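Local structure of protein toll (Drosophila melanogaster, 4LXR) at residues Ile432-His446 against Phe460-Leu472. The protein is a Toll-like receptor whose leucine-rich-repeat ectodomain binds cleaved Spätzle, switching on signalling for antifungal defence and for dorsal-ventral polarity in the embryo. Numbering follows the deposited sequence.
Sequences IMLQTQINSPFGYMH and FVYNDWKNTMLQL
Ser440 and Asp464 lock together two neighbouring turns of the leucine-rich-repeat solenoid of the ectodomain, on their variable, non-strand side. Residues 432-446 run from the end of one repeat toward the strand 450-452 of the next, alongside the helical turn 463-467. The Asp464 carboxylate takes two bonds from one residue: the Ser440 hydroxyl OG reaches OD2 on its syn lone pair at 2.6 Å, while Ser440 N meets OD1 from above the carboxylate plane at 2.8 Å. Asp464 can face Ser440 this way because its CG sits between backbone N and carbonyl carbon (chi1 49°). The same OG accepts a weak bond from Trp465 NE1 and closes an ST turn with Phe442 N, so the buried hydroxyl is held by three partners. One residue before Asp464, Asn463 binds the passing chain twice, by its N to Ile438 O (3.2 Å) and by its ND2, almost straight, to the side-chain Asn439 OD1 (3.1 Å), the two side chains running side by side with their amide planes 42° apart. Asn467 ND2 holds Asn463 OD1 from above the carbonyl plane and with the Asn439 bond helps fix the rotation of the amide. With an alanine here in place of Asn463, Asn439 OD1 and Asn467 ND2 would probably lose their shared mate, and both amides would be freer to turn. Farther along, Phe442 CB packs on Met469 CE, and the Phe442 ring, also against Leu416 and Leu451, offers its edge to Trp465. At the other end Ile432 CD1 sits squarely over one face of the Phe460 ring, 3.4 Å from its centroid.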
loop_
_atom_site.group_PDB
_atom_site.type_symbol
_atom_site.label_atom_id
_atom_site.label_comp_id
_atom_site.label_asym_id
_atom_site.label_seq_id
_atom_site.Cartn_x
_atom_site.Cartn_y
_atom_site.Cartn_z
ATOM N N ILE A 432 29.523 17.991 0.803
ATOM C CA ILE A 432 29.261 16.551 0.725
ATOM C C ILE A 432 30.525 15.728 0.444
ATOM O O ILE A 432 30.851 14.822 1.203
ATOM C CB ILE A 432 28.181 16.222 -0.338
ATOM C CG1 ILE A 432 26.836 16.834 0.063
ATOM C CG2 ILE A 432 28.048 14.720 -0.529
ATOM C CD1 ILE A 432 26.606 16.814 1.557
ATOM N N MET A 433 31.220 16.051 -0.646
ATOM C CA MET A 433 32.474 15.397 -1.012
ATOM C C MET A 433 33.489 15.405 0.122
ATOM O O MET A 433 34.169 14.410 0.366
ATOM C CB MET A 433 33.109 16.087 -2.218
ATOM C CG MET A 433 32.413 15.865 -3.544
ATOM S SD MET A 433 33.405 16.542 -4.899
ATOM C CE MET A 433 32.442 16.022 -6.316
ATOM N N LEU A 434 33.594 16.542 0.805
ATOM C CA LEU A 434 34.559 16.705 1.889
ATOM C C LEU A 434 34.038 16.107 3.199
ATOM O O LEU A 434 34.554 16.396 4.279
ATOM C CB LEU A 434 34.952 18.178 2.055
ATOM C CG LEU A 434 35.665 18.772 0.833
ATOM C CD1 LEU A 434 36.024 20.238 1.041
ATOM C CD2 LEU A 434 36.910 17.966 0.470
ATOM N N GLN A 435 33.006 15.276 3.073
ATOM C CA GLN A 435 32.499 14.431 4.156
ATOM C C GLN A 435 32.175 15.205 5.428
ATOM O O GLN A 435 32.304 14.682 6.533
ATOM C CB GLN A 435 33.486 13.292 4.454
ATOM C CG GLN A 435 32.841 12.010 4.976
ATOM C CD GLN A 435 31.938 11.335 3.952
ATOM O OE1 GLN A 435 30.789 11.739 3.750
ATOM N NE2 GLN A 435 32.454 10.296 3.306
ATOM N N THR A 436 31.758 16.455 5.265
ATOM C CA THR A 436 31.417 17.298 6.403
ATOM C C THR A 436 30.217 16.722 7.171
ATOM O O THR A 436 29.271 16.208 6.579
ATOM C CB THR A 436 31.185 18.772 5.965
ATOM O OG1 THR A 436 32.433 19.345 5.543
ATOM C CG2 THR A 436 30.609 19.616 7.106
ATOM N N GLN A 437 30.300 16.772 8.497
ATOM C CA GLN A 437 29.244 16.292 9.365
ATOM C C GLN A 437 28.124 17.333 9.381
ATOM O O GLN A 437 28.257 18.402 9.982
ATOM C CB GLN A 437 29.802 16.052 10.770
ATOM C CG GLN A 437 28.968 15.123 11.644
ATOM C CD GLN A 437 29.734 14.629 12.863
ATOM O OE1 GLN A 437 30.910 14.946 13.039
ATOM N NE2 GLN A 437 29.069 13.847 13.707
ATOM N N ILE A 438 27.028 17.025 8.698
ATOM C CA ILE A 438 25.971 18.002 8.486
ATOM C C ILE A 438 24.660 17.430 8.972
ATOM O O ILE A 438 24.214 16.402 8.477
ATOM C CB ILE A 438 25.825 18.349 6.986
ATOM C CG1 ILE A 438 27.193 18.660 6.369
ATOM C CG2 ILE A 438 24.868 19.520 6.799
ATOM C CD1 ILE A 438 27.315 18.283 4.900
ATOM N N ASN A 439 24.047 18.068 9.959
ATOM C CA ASN A 439 22.729 17.616 10.412
ATOM C C ASN A 439 21.605 18.206 9.567
ATOM O O ASN A 439 21.615 19.399 9.261
ATOM C CB ASN A 439 22.495 17.957 11.888
ATOM C CG ASN A 439 23.303 17.083 12.830
ATOM O OD1 ASN A 439 23.517 15.896 12.573
ATOM N ND2 ASN A 439 23.753 17.670 13.934
ATOM N N SER A 440 20.652 17.357 9.193
ATOM C CA SER A 440 19.397 17.791 8.590
ATOM C C SER A 440 18.541 18.551 9.616
ATOM O O SER A 440 18.798 18.472 10.815
ATOM C CB SER A 440 18.623 16.578 8.074
ATOM O OG SER A 440 17.817 16.012 9.099
ATOM N N PRO A 441 17.523 19.298 9.147
ATOM C CA PRO A 441 16.583 19.974 10.057
ATOM C C PRO A 441 15.828 19.004 10.974
ATOM O O PRO A 441 15.224 19.420 11.969
ATOM C CB PRO A 441 15.593 20.660 9.098
ATOM C CG PRO A 441 16.363 20.875 7.851
ATOM C CD PRO A 441 17.305 19.694 7.741
ATOM N N PHE A 442 15.860 17.721 10.637
ATOM C CA PHE A 442 15.139 16.702 11.393
ATOM C C PHE A 442 15.953 16.189 12.575
ATOM O O PHE A 442 15.474 15.371 13.365
ATOM C CB PHE A 442 14.780 15.555 10.455
ATOM C CG PHE A 442 14.178 16.020 9.168
ATOM C CD1 PHE A 442 13.103 16.904 9.172
ATOM C CD2 PHE A 442 14.711 15.630 7.955
ATOM C CE1 PHE A 442 12.563 17.362 7.985
ATOM C CE2 PHE A 442 14.168 16.084 6.768
ATOM C CZ PHE A 442 13.093 16.943 6.786
ATOM N N GLY A 443 17.179 16.698 12.692
ATOM C CA GLY A 443 18.166 16.178 13.621
ATOM C C GLY A 443 17.801 16.235 15.085
ATOM O O GLY A 443 18.390 15.516 15.893
ATOM N N TYR A 444 16.834 17.081 15.432
ATOM C CA TYR A 444 16.419 17.226 16.822
ATOM C C TYR A 444 15.591 16.035 17.257
ATOM O O TYR A 444 15.447 15.758 18.447
ATOM C CB TYR A 444 15.631 18.530 17.028
ATOM C CG TYR A 444 16.484 19.768 16.854
ATOM C CD1 TYR A 444 17.349 20.181 17.858
ATOM C CD2 TYR A 444 16.441 20.509 15.680
ATOM C CE1 TYR A 444 18.152 21.310 17.706
ATOM C CE2 TYR A 444 17.243 21.645 15.516
ATOM C CZ TYR A 444 18.089 22.035 16.537
ATOM O OH TYR A 444 18.880 23.153 16.397
ATOM N N MET A 445 15.051 15.318 16.283
ATOM C CA MET A 445 14.073 14.287 16.583
ATOM C C MET A 445 14.727 12.915 16.656
ATOM O O MET A 445 14.524 12.061 15.786
ATOM C CB MET A 445 12.917 14.342 15.580
ATOM C CG MET A 445 12.209 15.684 15.626
ATOM S SD MET A 445 10.781 15.831 14.543
ATOM C CE MET A 445 11.580 15.975 12.945
ATOM N N HIS A 446 15.516 12.730 17.716
ATOM C CA HIS A 446 16.218 11.476 17.976
ATOM C C HIS A 446 15.245 10.310 18.101
ATOM O O HIS A 446 15.594 9.174 17.786
ATOM C CB HIS A 446 17.119 11.591 19.223
ATOM C CG HIS A 446 16.401 12.081 20.448
ATOM N ND1 HIS A 446 16.638 13.320 21.008
ATOM C CD2 HIS A 446 15.442 11.501 21.214
ATOM C CE1 HIS A 446 15.863 13.480 22.067
ATOM N NE2 HIS A 446 15.123 12.394 22.211
ATOM N N PHE A 460 22.013 13.507 -0.541
ATOM C CA PHE A 460 22.980 13.106 0.472
ATOM C C PHE A 460 22.310 12.432 1.659
ATOM O O PHE A 460 21.247 12.870 2.110
ATOM C CB PHE A 460 23.723 14.367 0.927
ATOM C CG PHE A 460 24.668 14.157 2.067
ATOM C CD1 PHE A 460 25.830 13.417 1.899
ATOM C CD2 PHE A 460 24.430 14.759 3.292
ATOM C CE1 PHE A 460 26.726 13.247 2.948
ATOM C CE2 PHE A 460 25.313 14.598 4.345
ATOM C CZ PHE A 460 26.470 13.839 4.171
ATOM N N VAL A 461 22.937 11.374 2.167
ATOM C CA VAL A 461 22.500 10.743 3.409
ATOM C C VAL A 461 23.074 11.501 4.609
ATOM O O VAL A 461 24.243 11.344 4.937
ATOM C CB VAL A 461 22.961 9.275 3.479
ATOM C CG1 VAL A 461 22.507 8.652 4.767
ATOM C CG2 VAL A 461 22.435 8.495 2.280
ATOM N N TYR A 462 22.246 12.321 5.255
ATOM C CA TYR A 462 22.692 13.196 6.348
ATOM C C TYR A 462 23.163 12.479 7.611
ATOM O O TYR A 462 22.809 11.331 7.854
ATOM C CB TYR A 462 21.598 14.229 6.691
ATOM C CG TYR A 462 21.530 15.342 5.679
ATOM C CD1 TYR A 462 20.994 15.123 4.411
ATOM C CD2 TYR A 462 22.032 16.607 5.975
ATOM C CE1 TYR A 462 20.953 16.139 3.466
ATOM C CE2 TYR A 462 21.978 17.635 5.042
ATOM C CZ TYR A 462 21.444 17.394 3.789
ATOM O OH TYR A 462 21.401 18.410 2.862
ATOM N N ASN A 463 23.948 13.182 8.421
ATOM C CA ASN A 463 24.569 12.608 9.616
ATOM C C ASN A 463 23.583 12.144 10.682
ATOM O O ASN A 463 23.728 11.052 11.240
ATOM C CB ASN A 463 25.560 13.600 10.234
ATOM C CG ASN A 463 26.122 13.114 11.559
ATOM O OD1 ASN A 463 27.049 12.307 11.596
ATOM N ND2 ASN A 463 25.559 13.606 12.658
ATOM N N ASP A 464 22.588 12.976 10.975
ATOM C CA ASP A 464 21.634 12.644 12.026
ATOM C C ASP A 464 20.825 11.396 11.698
ATOM O O ASP A 464 20.429 10.668 12.606
ATOM C CB ASP A 464 20.706 13.824 12.341
ATOM C CG ASP A 464 20.097 14.435 11.097
ATOM O OD1 ASP A 464 20.855 14.735 10.143
ATOM O OD2 ASP A 464 18.859 14.617 11.079
ATOM N N TRP A 465 20.593 11.140 10.409
ATOM C CA TRP A 465 19.792 9.976 10.013
ATOM C C TRP A 465 20.534 8.694 10.367
ATOM O O TRP A 465 19.921 7.661 10.645
ATOM C CB TRP A 465 19.455 9.992 8.514
ATOM C CG TRP A 465 18.724 11.229 8.041
ATOM C CD1 TRP A 465 18.096 12.161 8.815
ATOM C CD2 TRP A 465 18.560 11.662 6.682
ATOM N NE1 TRP A 465 17.561 13.152 8.026
ATOM C CE2 TRP A 465 17.830 12.866 6.712
ATOM C CE3 TRP A 465 18.965 11.151 5.446
ATOM C CZ2 TRP A 465 17.497 13.569 5.552
ATOM C CZ3 TRP A 465 18.642 11.853 4.293
ATOM C CH2 TRP A 465 17.910 13.045 4.355
ATOM N N LYS A 466 21.862 8.766 10.361
ATOM C CA LYS A 466 22.680 7.591 10.643
ATOM C C LYS A 466 22.992 7.467 12.128
ATOM O O LYS A 466 23.043 6.363 12.671
ATOM C CB LYS A 466 24.003 7.648 9.866
ATOM C CG LYS A 466 23.894 7.522 8.353
ATOM C CD LYS A 466 25.281 7.592 7.713
ATOM C CE LYS A 466 25.947 8.927 8.032
ATOM N NZ LYS A 466 27.187 9.182 7.272
ATOM N N ASN A 467 23.221 8.602 12.780
ATOM C CA ASN A 467 23.855 8.582 14.094
ATOM C C ASN A 467 23.020 9.144 15.234
ATOM O O ASN A 467 23.326 8.900 16.400
ATOM C CB ASN A 467 25.199 9.306 14.035
ATOM C CG ASN A 467 26.161 8.655 13.061
ATOM O OD1 ASN A 467 26.330 7.433 13.060
ATOM N ND2 ASN A 467 26.792 9.469 12.220
ATOM N N THR A 468 21.963 9.879 14.906
ATOM C CA THR A 468 21.161 10.513 15.942
ATOM C C THR A 468 19.820 9.802 16.089
ATOM O O THR A 468 19.295 9.677 17.186
ATOM C CB THR A 468 20.948 12.016 15.651
ATOM O OG1 THR A 468 22.214 12.654 15.456
ATOM C CG2 THR A 468 20.225 12.692 16.806
ATOM N N MET A 469 19.273 9.322 14.981
ATOM C CA MET A 469 17.989 8.638 15.013
ATOM C C MET A 469 18.187 7.159 15.265
ATOM O O MET A 469 18.207 6.350 14.332
ATOM C CB MET A 469 17.232 8.862 13.709
ATOM C CG MET A 469 16.996 10.322 13.431
ATOM S SD MET A 469 16.149 10.601 11.876
ATOM C CE MET A 469 16.028 12.398 11.899
ATOM N N LEU A 470 18.325 6.808 16.538
ATOM C CA LEU A 470 18.693 5.451 16.914
ATOM C C LEU A 470 17.483 4.524 16.931
ATOM O O LEU A 470 17.623 3.309 17.082
ATOM C CB LEU A 470 19.395 5.456 18.270
ATOM C CG LEU A 470 20.927 5.448 18.247
ATOM C CD1 LEU A 470 21.481 6.212 17.056
ATOM C CD2 LEU A 470 21.467 6.023 19.548
ATOM N N GLN A 471 16.299 5.104 16.757
ATOM C CA GLN A 471 15.060 4.327 16.769
ATOM C C GLN A 471 14.401 4.262 15.384
ATOM O O GLN A 471 13.343 3.657 15.231
ATOM C CB GLN A 471 14.079 4.899 17.801
ATOM C CG GLN A 471 14.590 4.893 19.240
ATOM C CD GLN A 471 14.587 3.507 19.852
ATOM O OE1 GLN A 471 13.569 2.813 19.840
ATOM N NE2 GLN A 471 15.731 3.090 20.388
ATOM N N LEU A 472 15.038 4.865 14.382
ATOM C CA LEU A 472 14.457 4.953 13.037
ATOM C C LEU A 472 14.096 3.583 12.465
ATOM O O LEU A 472 14.923 2.671 12.450
ATOM C CB LEU A 472 15.395 5.703 12.085
ATOM C CG LEU A 472 14.769 6.351 10.850
ATOM C CD1 LEU A 472 13.765 7.434 11.254
ATOM C CD2 LEU A 472 15.836 6.937 9.941
#